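Local coordinates for glycosyl hydrolase family 2, TIM barrel domain protein (Parabacteroides merdae ATCC 43184, PDB 6DXU) that probably hydrolyses beta-glucuronides as a glycoside hydrolase family 2 beta-glucuronidase of a human gut bacterium, at residues W391-Y401 with F437-F448. Sequence-based numbering, arbitrary orientation.
Sequences WCRGGLGGDVY and FNTFDKSAIRAF
Phe437 lays one face of its ring over the backbone at Leu396, whose carbonyl O sits above the ring centre, and its CZ reaches Gly397 CA at 3.3 Å. The edge of the same ring turns toward the face of Tyr401 in an offset edge-to-face pair, planes at 71°. Gly397 N lies over the centre of the Tyr401 ring, and a side chain on Gly397 would run into that ring. An alanine in place of Phe437 would probably uncover the Leu396-Gly397 backbone and leave the Tyr401 face without its aromatic neighbour.

At the other end, Phe448 points an edge at the six-membered ring of Trp391 in a T-shaped pair, with CD2 3.8 Å from Trp391 CH2 and planes at 75°. The indole is also anchored within its own segment: NE1 donates to Gly395 O at 3.0 Å, almost in the ring plane. Leu396, its CG anti to the backbone N (chi1 178°), reaches between the two aromatic pairs; CD1 meets Phe448 CD2 at 3.8 Å, CD2 rests on the Ala444 carbonyl, and CB touches Ile445 CG1. Phe440 CE1 comes to 3.8 Å from Gly395 CA, while Ile445 CD1 lies over the rim of one face of the Phe440 ring.

Water also bridges the two backbones beside this apolar layer: one molecule accepts from Leu396 N at 3.0 Å and can donate to Thr439 O, 3.1 Å from the water.

Both segments belong to the TIM barrel domain: 391-401 leads from strand 384-388 into helix 399-416, and 437-448 from strand 422-429 into helix 442-459, whose first turn Asp441 caps weakly. Phe448 also packs on Lys402, Ala405 and Arg406 of helix 399-416, and Trp391 on Met449 and Leu452, tying successive beta-alpha loops to the neighbouring helices.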
loop_
_atom_site.group_PDB
_atom_site.type_symbol
_atom_site.label_atom_id
_atom_site.label_comp_id
_atom_site.label_asym_id
_atom_site.label_seq_id
_atom_site.Cartn_x
_atom_site.Cartn_y
_atom_site.Cartn_z
ATOM N N TRP D 391 -5.286 7.762 27.300
ATOM C CA TRP D 391 -6.622 7.628 26.720
ATOM C C TRP D 391 -7.509 8.594 27.496
ATOM O O TRP D 391 -8.139 8.237 28.498
ATOM C CB TRP D 391 -7.121 6.189 26.792
ATOM C CG TRP D 391 -8.456 5.971 26.094
ATOM C CD1 TRP D 391 -9.017 6.753 25.113
ATOM C CD2 TRP D 391 -9.399 4.926 26.354
ATOM N NE1 TRP D 391 -10.227 6.245 24.738
ATOM C CE2 TRP D 391 -10.489 5.120 25.478
ATOM C CE3 TRP D 391 -9.416 3.827 27.223
ATOM C CZ2 TRP D 391 -11.596 4.269 25.458
ATOM C CZ3 TRP D 391 -10.517 2.979 27.200
ATOM C CH2 TRP D 391 -11.586 3.200 26.318
ATOM N N CYS D 392 -7.551 9.843 27.026
ATOM C CA CYS D 392 -8.024 10.984 27.810
ATOM C C CYS D 392 -9.010 11.810 26.988
ATOM O O CYS D 392 -8.592 12.701 26.247
ATOM C CB CYS D 392 -6.823 11.814 28.257
ATOM S SG CYS D 392 -7.206 13.260 29.287
ATOM N N ARG D 393 -10.308 11.531 27.164
ATOM C CA ARG D 393 -11.425 12.200 26.489
ATOM C C ARG D 393 -11.586 11.803 25.028
ATOM O O ARG D 393 -10.649 11.295 24.397
ATOM C CB ARG D 393 -11.299 13.727 26.577
ATOM C CG ARG D 393 -11.210 14.255 27.997
ATOM C CD ARG D 393 -11.122 15.781 28.013
ATOM N NE ARG D 393 -11.130 16.257 29.394
ATOM C CZ ARG D 393 -11.009 17.530 29.762
ATOM N NH1 ARG D 393 -10.856 18.484 28.854
ATOM N NH2 ARG D 393 -11.044 17.844 31.048
ATOM N N GLY D 394 -12.790 12.027 24.485
ATOM C CA GLY D 394 -13.032 12.047 23.060
ATOM C C GLY D 394 -13.871 10.890 22.544
ATOM O O GLY D 394 -14.526 11.032 21.504
ATOM N N GLY D 395 -13.859 9.752 23.236
ATOM C CA GLY D 395 -14.542 8.563 22.737
ATOM C C GLY D 395 -13.578 7.420 22.466
ATOM O O GLY D 395 -12.787 7.052 23.345
ATOM N N LEU D 396 -13.623 6.863 21.254
ATOM C CA LEU D 396 -12.810 5.702 20.900
ATOM C C LEU D 396 -12.621 5.659 19.388
ATOM O O LEU D 396 -13.601 5.678 18.639
ATOM C CB LEU D 396 -13.475 4.406 21.390
ATOM C CG LEU D 396 -12.758 3.102 21.037
ATOM C CD1 LEU D 396 -11.396 3.039 21.728
ATOM C CD2 LEU D 396 -13.616 1.861 21.377
ATOM N N GLY D 397 -11.373 5.584 18.939
ATOM C CA GLY D 397 -11.066 5.559 17.524
ATOM C C GLY D 397 -11.030 4.158 16.947
ATOM O O GLY D 397 -11.557 3.203 17.527
ATOM N N GLY D 398 -10.391 4.040 15.778
ATOM C CA GLY D 398 -10.328 2.808 15.001
ATOM C C GLY D 398 -9.159 1.914 15.377
ATOM O O GLY D 398 -8.648 1.958 16.498
ATOM N N ASP D 399 -8.713 1.087 14.423
ATOM C CA ASP D 399 -7.748 0.046 14.782
ATOM C C ASP D 399 -6.401 0.623 15.192
ATOM O O ASP D 399 -5.756 0.093 16.104
ATOM C CB ASP D 399 -7.566 -0.948 13.643
ATOM C CG ASP D 399 -8.750 -1.892 13.490
ATOM O OD1 ASP D 399 -9.528 -2.054 14.455
ATOM O OD2 ASP D 399 -8.899 -2.477 12.394
ATOM N N VAL D 400 -5.946 1.684 14.521
ATOM C CA VAL D 400 -4.639 2.262 14.851
ATOM C C VAL D 400 -4.662 2.904 16.238
ATOM O O VAL D 400 -3.728 2.745 17.037
ATOM C CB VAL D 400 -4.224 3.265 13.758
ATOM C CG1 VAL D 400 -2.949 4.006 14.144
ATOM C CG2 VAL D 400 -4.054 2.548 12.422
ATOM N N TYR D 401 -5.730 3.644 16.535
ATOM C CA TYR D 401 -5.939 4.232 17.859
ATOM C C TYR D 401 -5.866 3.159 18.946
ATOM O O TYR D 401 -5.142 3.299 19.938
ATOM C CB TYR D 401 -7.307 4.924 17.826
ATOM C CG TYR D 401 -7.863 5.649 19.041
ATOM C CD1 TYR D 401 -8.123 7.019 18.988
ATOM C CD2 TYR D 401 -8.236 4.955 20.187
ATOM C CE1 TYR D 401 -8.693 7.691 20.064
ATOM C CE2 TYR D 401 -8.802 5.610 21.264
ATOM C CZ TYR D 401 -9.039 6.974 21.199
ATOM O OH TYR D 401 -9.603 7.620 22.277
ATOM N N PHE D 437 -15.310 12.054 17.572
ATOM C CA PHE D 437 -15.864 11.272 16.477
ATOM C C PHE D 437 -17.341 11.617 16.334
ATOM O O PHE D 437 -17.965 12.128 17.265
ATOM C CB PHE D 437 -15.671 9.761 16.725
ATOM C CG PHE D 437 -14.256 9.398 17.047
ATOM C CD1 PHE D 437 -13.373 9.048 16.034
ATOM C CD2 PHE D 437 -13.784 9.482 18.355
ATOM C CE1 PHE D 437 -12.050 8.755 16.331
ATOM C CE2 PHE D 437 -12.466 9.183 18.651
ATOM C CZ PHE D 437 -11.602 8.830 17.643
ATOM N N ASN D 438 -17.904 11.324 15.159
ATOM C CA ASN D 438 -19.321 11.606 14.955
ATOM C C ASN D 438 -20.230 10.563 15.594
ATOM O O ASN D 438 -21.450 10.658 15.439
ATOM C CB ASN D 438 -19.655 11.720 13.462
ATOM C CG ASN D 438 -19.574 10.388 12.729
ATOM O OD1 ASN D 438 -18.921 9.446 13.177
ATOM N ND2 ASN D 438 -20.249 10.311 11.586
ATOM N N THR D 439 -19.678 9.563 16.275
ATOM C CA THR D 439 -20.474 8.646 17.078
ATOM C C THR D 439 -19.811 8.495 18.434
ATOM O O THR D 439 -18.618 8.756 18.589
ATOM C CB THR D 439 -20.611 7.257 16.440
ATOM O OG1 THR D 439 -19.312 6.680 16.278
ATOM C CG2 THR D 439 -21.294 7.343 15.083
ATOM N N PHE D 440 -20.601 8.066 19.417
ATOM C CA PHE D 440 -20.108 7.745 20.750
ATOM C C PHE D 440 -20.846 6.488 21.183
ATOM O O PHE D 440 -22.070 6.517 21.348
ATOM C CB PHE D 440 -20.348 8.894 21.728
ATOM C CG PHE D 440 -19.698 8.701 23.075
ATOM C CD1 PHE D 440 -18.426 9.195 23.324
ATOM C CD2 PHE D 440 -20.365 8.037 24.094
ATOM C CE1 PHE D 440 -17.831 9.033 24.580
ATOM C CE2 PHE D 440 -19.776 7.866 25.347
ATOM C CZ PHE D 440 -18.508 8.367 25.586
ATOM N N ASP D 441 -20.111 5.390 21.345
ATOM C CA ASP D 441 -20.683 4.065 21.595
ATOM C C ASP D 441 -20.183 3.579 22.951
ATOM O O ASP D 441 -19.035 3.138 23.071
ATOM C CB ASP D 441 -20.300 3.104 20.471
ATOM C CG ASP D 441 -20.931 1.726 20.614
ATOM O OD1 ASP D 441 -21.417 1.364 21.705
ATOM O OD2 ASP D 441 -20.925 0.991 19.608
ATOM N N LYS D 442 -21.053 3.653 23.965
ATOM C CA LYS D 442 -20.671 3.243 25.313
ATOM C C LYS D 442 -20.241 1.783 25.359
ATOM O O LYS D 442 -19.303 1.431 26.078
ATOM C CB LYS D 442 -21.837 3.478 26.278
ATOM C CG LYS D 442 -22.109 4.942 26.580
ATOM C CD LYS D 442 -23.292 5.101 27.530
ATOM C CE LYS D 442 -23.650 6.568 27.710
ATOM N NZ LYS D 442 -24.654 6.772 28.799
ATOM N N SER D 443 -20.922 0.914 24.600
ATOM C CA SER D 443 -20.603 -0.512 24.657
ATOM C C SER D 443 -19.223 -0.800 24.082
ATOM O O SER D 443 -18.507 -1.672 24.588
ATOM C CB SER D 443 -21.678 -1.325 23.933
ATOM O OG SER D 443 -22.920 -1.205 24.612
ATOM N N ALA D 444 -18.837 -0.084 23.023
ATOM C CA ALA D 444 -17.501 -0.259 22.460
ATOM C C ALA D 444 -16.428 0.231 23.422
ATOM O O ALA D 444 -15.346 -0.363 23.516
ATOM C CB ALA D 444 -17.392 0.486 21.131
ATOM N N ILE D 445 -16.706 1.327 24.132
ATOM C CA ILE D 445 -15.766 1.833 25.125
ATOM C C ILE D 445 -15.613 0.834 26.267
ATOM O O ILE D 445 -14.497 0.555 26.717
ATOM C CB ILE D 445 -16.223 3.224 25.611
ATOM C CG1 ILE D 445 -16.048 4.239 24.473
ATOM C CG2 ILE D 445 -15.495 3.648 26.903
ATOM C CD1 ILE D 445 -16.705 5.578 24.714
ATOM N N ARG D 446 -16.725 0.264 26.740
ATOM C CA ARG D 446 -16.637 -0.769 27.777
ATOM C C ARG D 446 -15.796 -1.952 27.309
ATOM O O ARG D 446 -14.955 -2.465 28.060
ATOM C CB ARG D 446 -18.038 -1.253 28.164
ATOM C CG ARG D 446 -18.812 -0.273 29.020
ATOM C CD ARG D 446 -20.213 -0.787 29.352
ATOM N NE ARG D 446 -20.175 -2.141 29.905
ATOM C CZ ARG D 446 -19.817 -2.450 31.145
ATOM N NH1 ARG D 446 -19.444 -1.504 32.002
ATOM N NH2 ARG D 446 -19.830 -3.719 31.529
ATOM N N ALA D 447 -16.033 -2.417 26.072
ATOM C CA ALA D 447 -15.330 -3.595 25.569
ATOM C C ALA D 447 -13.835 -3.351 25.506
ATOM O O ALA D 447 -13.035 -4.225 25.876
ATOM C CB ALA D 447 -15.866 -3.985 24.184
ATOM N N PHE D 448 -13.432 -2.167 25.033
ATOM C CA PHE D 448 -12.006 -1.876 24.935
ATOM C C PHE D 448 -11.412 -1.620 26.311
ATOM O O PHE D 448 -10.264 -1.994 26.572
ATOM C CB PHE D 448 -11.753 -0.687 24.010
ATOM C CG PHE D 448 -10.295 -0.464 23.716
ATOM C CD1 PHE D 448 -9.558 -1.439 23.064
ATOM C CD2 PHE D 448 -9.651 0.698 24.136
ATOM C CE1 PHE D 448 -8.207 -1.255 22.802
ATOM C CE2 PHE D 448 -8.295 0.894 23.879
ATOM C CZ PHE D 448 -7.576 -0.078 23.215
HETATM O O HOH W 1 -17.134 10.740 20.145
HETATM O O HOH W 2 -16.219 7.340 19.882
HETATM O O HOH W 3 -16.631 6.260 17.792
#